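Local coordinates for S-adenosylmethionine:tRNA ribosyltransferase-isomerase (Thermotoga maritima, PDB 1VKY), which probably transfers and isomerises the ribose of S-adenosylmethionine onto the 7-aminomethyl group of preQ1-tRNA, giving epoxyqueuosine in queuosine biosynthesis, at residues S38-L43 and R53-I58. Sequence-based numbering, arbitrary orientation.
Sequences SRLMVL and RIFREI
Arg53 and Leu40 form the antiparallel hydrogen-bonded pair of this contact: Arg53 N donates to Leu40 O at 2.8 Å, and Leu40 N donates back to Arg53 O. Arg53 O also accepts from a water that Arg39 NE donates to; Arg39 NH1 bonds to Arg333 O and its guanidinium makes a cation-pi contact with Tyr335, work for the several donors and flat charge of an arginine. The aliphatic part of Arg53 lies near Val42, its CG 4.3 Å from Val42 CG2, while the guanidinium leads away to salt bridges with Glu57 OE1 and Glu60. Ile54 is paired with Arg39 without hydrogen bonds between them; chi1 of -62° puts CG1 beside the backbone N and leaves CG2 anti to it, 3.5 Å from Ser38 O, so both beta branches are used. Ile54 N turns instead to Glu57 OE1, the oxygen that also pairs with Arg53 NH1. Phe55 N donates to Ser38 O at 2.8 Å, a further backbone bond beyond the last bridge. The Phe55 and Leu40 side chains cross obliquely, Phe55 CD1 4.0 Å from Leu40 CD1; a flat ring suits this buried place, packing also on His190 and Phe191. Branched Ile58 brings its CB 4.0 Å from Leu40 CD2. Leucine's fork thus serves two neighbours; an alanine here would keep CB but lose both methyl branches, and would probably open a gap beside the Phe55 ring and Ile58 CB. The arrangement is a beta hairpin at the edge of the mixed nine-strand sheet, its second strand running directly into a 3-10 turn that folds over the Leu40 face.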
# COMPACT_ATOMS: atom_id res chain seq x y z
N SER B 38 -11.36 -9.34 6.41
CA SER B 38 -11.90 -8.03 6.03
C SER B 38 -13.45 -8.10 6.00
O SER B 38 -14.04 -9.21 6.02
CB SER B 38 -11.31 -7.58 4.70
OG SER B 38 -11.84 -8.36 3.65
N ARG B 39 -14.11 -6.93 6.00
CA ARG B 39 -15.56 -6.87 5.88
C ARG B 39 -15.95 -7.15 4.43
O ARG B 39 -15.15 -6.96 3.52
CB ARG B 39 -16.09 -5.50 6.31
CG ARG B 39 -15.72 -5.23 7.73
CD ARG B 39 -16.25 -3.92 8.26
NE ARG B 39 -17.65 -4.06 8.51
CZ ARG B 39 -18.40 -3.16 9.13
NH1 ARG B 39 -17.87 -2.02 9.57
NH2 ARG B 39 -19.70 -3.41 9.28
N LEU B 40 -17.15 -7.71 4.25
CA LEU B 40 -17.73 -7.98 2.93
C LEU B 40 -19.16 -7.49 2.98
O LEU B 40 -19.98 -8.09 3.67
CB LEU B 40 -17.72 -9.49 2.61
CG LEU B 40 -18.36 -9.99 1.30
CD1 LEU B 40 -17.58 -9.50 0.10
CD2 LEU B 40 -18.51 -11.49 1.23
N MET B 41 -19.45 -6.43 2.23
CA MET B 41 -20.83 -6.01 2.01
C MET B 41 -21.38 -6.78 0.81
O MET B 41 -20.77 -6.81 -0.24
CB MET B 41 -20.91 -4.51 1.70
CG MET B 41 -22.33 -3.99 1.68
SD MET B 41 -22.47 -2.21 1.48
CE MET B 41 -21.78 -1.58 2.99
N VAL B 42 -22.56 -7.37 0.97
CA VAL B 42 -23.20 -8.13 -0.08
C VAL B 42 -24.44 -7.40 -0.55
O VAL B 42 -25.35 -7.12 0.24
CB VAL B 42 -23.57 -9.55 0.40
CG1 VAL B 42 -24.15 -10.36 -0.72
CG2 VAL B 42 -22.32 -10.27 0.97
N LEU B 43 -24.49 -7.18 -1.86
CA LEU B 43 -25.58 -6.53 -2.56
C LEU B 43 -26.33 -7.54 -3.45
O LEU B 43 -25.74 -8.19 -4.30
CB LEU B 43 -25.03 -5.39 -3.44
CG LEU B 43 -24.86 -4.03 -2.74
CD1 LEU B 43 -24.01 -4.09 -1.56
CD2 LEU B 43 -24.32 -3.05 -3.72
N ARG B 53 -21.19 -8.64 6.13
CA ARG B 53 -20.58 -9.94 6.43
C ARG B 53 -19.07 -9.75 6.54
O ARG B 53 -18.59 -8.61 6.57
CB ARG B 53 -20.94 -10.96 5.33
CG ARG B 53 -22.46 -11.15 5.20
CD ARG B 53 -23.10 -11.89 6.44
NE ARG B 53 -23.38 -13.14 5.85
CZ ARG B 53 -23.00 -14.30 6.24
NH1 ARG B 53 -22.42 -14.54 7.39
NH2 ARG B 53 -23.34 -15.28 5.47
N ILE B 54 -18.37 -10.88 6.68
CA ILE B 54 -16.92 -10.98 6.71
C ILE B 54 -16.51 -11.77 5.49
O ILE B 54 -17.24 -12.67 5.07
CB ILE B 54 -16.45 -11.71 8.00
CG1 ILE B 54 -16.86 -10.93 9.22
CG2 ILE B 54 -14.95 -11.96 8.00
CD1 ILE B 54 -16.44 -9.50 9.19
N PHE B 55 -15.33 -11.47 4.94
CA PHE B 55 -14.95 -12.00 3.64
C PHE B 55 -15.00 -13.51 3.55
O PHE B 55 -15.45 -14.05 2.53
CB PHE B 55 -13.57 -11.51 3.16
CG PHE B 55 -13.40 -11.69 1.66
CD1 PHE B 55 -13.85 -10.73 0.79
CD2 PHE B 55 -12.86 -12.84 1.15
CE1 PHE B 55 -13.74 -10.92 -0.58
CE2 PHE B 55 -12.75 -13.04 -0.19
CZ PHE B 55 -13.21 -12.09 -1.07
N ARG B 56 -14.52 -14.21 4.57
CA ARG B 56 -14.47 -15.69 4.51
C ARG B 56 -15.86 -16.31 4.37
O ARG B 56 -15.99 -17.44 3.91
CB ARG B 56 -13.78 -16.26 5.74
CG ARG B 56 -14.46 -15.92 7.06
CD ARG B 56 -13.78 -16.53 8.30
NE ARG B 56 -12.34 -16.23 8.32
CZ ARG B 56 -11.73 -15.35 9.11
NH1 ARG B 56 -12.40 -14.63 10.02
NH2 ARG B 56 -10.41 -15.19 8.98
N GLU B 57 -16.90 -15.55 4.73
CA GLU B 57 -18.33 -15.96 4.55
C GLU B 57 -18.86 -15.87 3.10
O GLU B 57 -20.02 -16.18 2.82
CB GLU B 57 -19.19 -15.13 5.50
CG GLU B 57 -18.88 -15.45 6.96
CD GLU B 57 -19.40 -14.42 7.95
OE1 GLU B 57 -19.67 -13.26 7.60
OE2 GLU B 57 -19.52 -14.78 9.12
N ILE B 58 -17.98 -15.48 2.17
CA ILE B 58 -18.32 -15.48 0.74
C ILE B 58 -18.75 -16.84 0.28
O ILE B 58 -19.61 -16.95 -0.57
CB ILE B 58 -17.14 -14.95 -0.14
CG1 ILE B 58 -17.63 -14.64 -1.57
CG2 ILE B 58 -15.95 -15.93 -0.16
CD1 ILE B 58 -16.66 -13.82 -2.34
O HOH W 1 -19.58 -6.05 7.10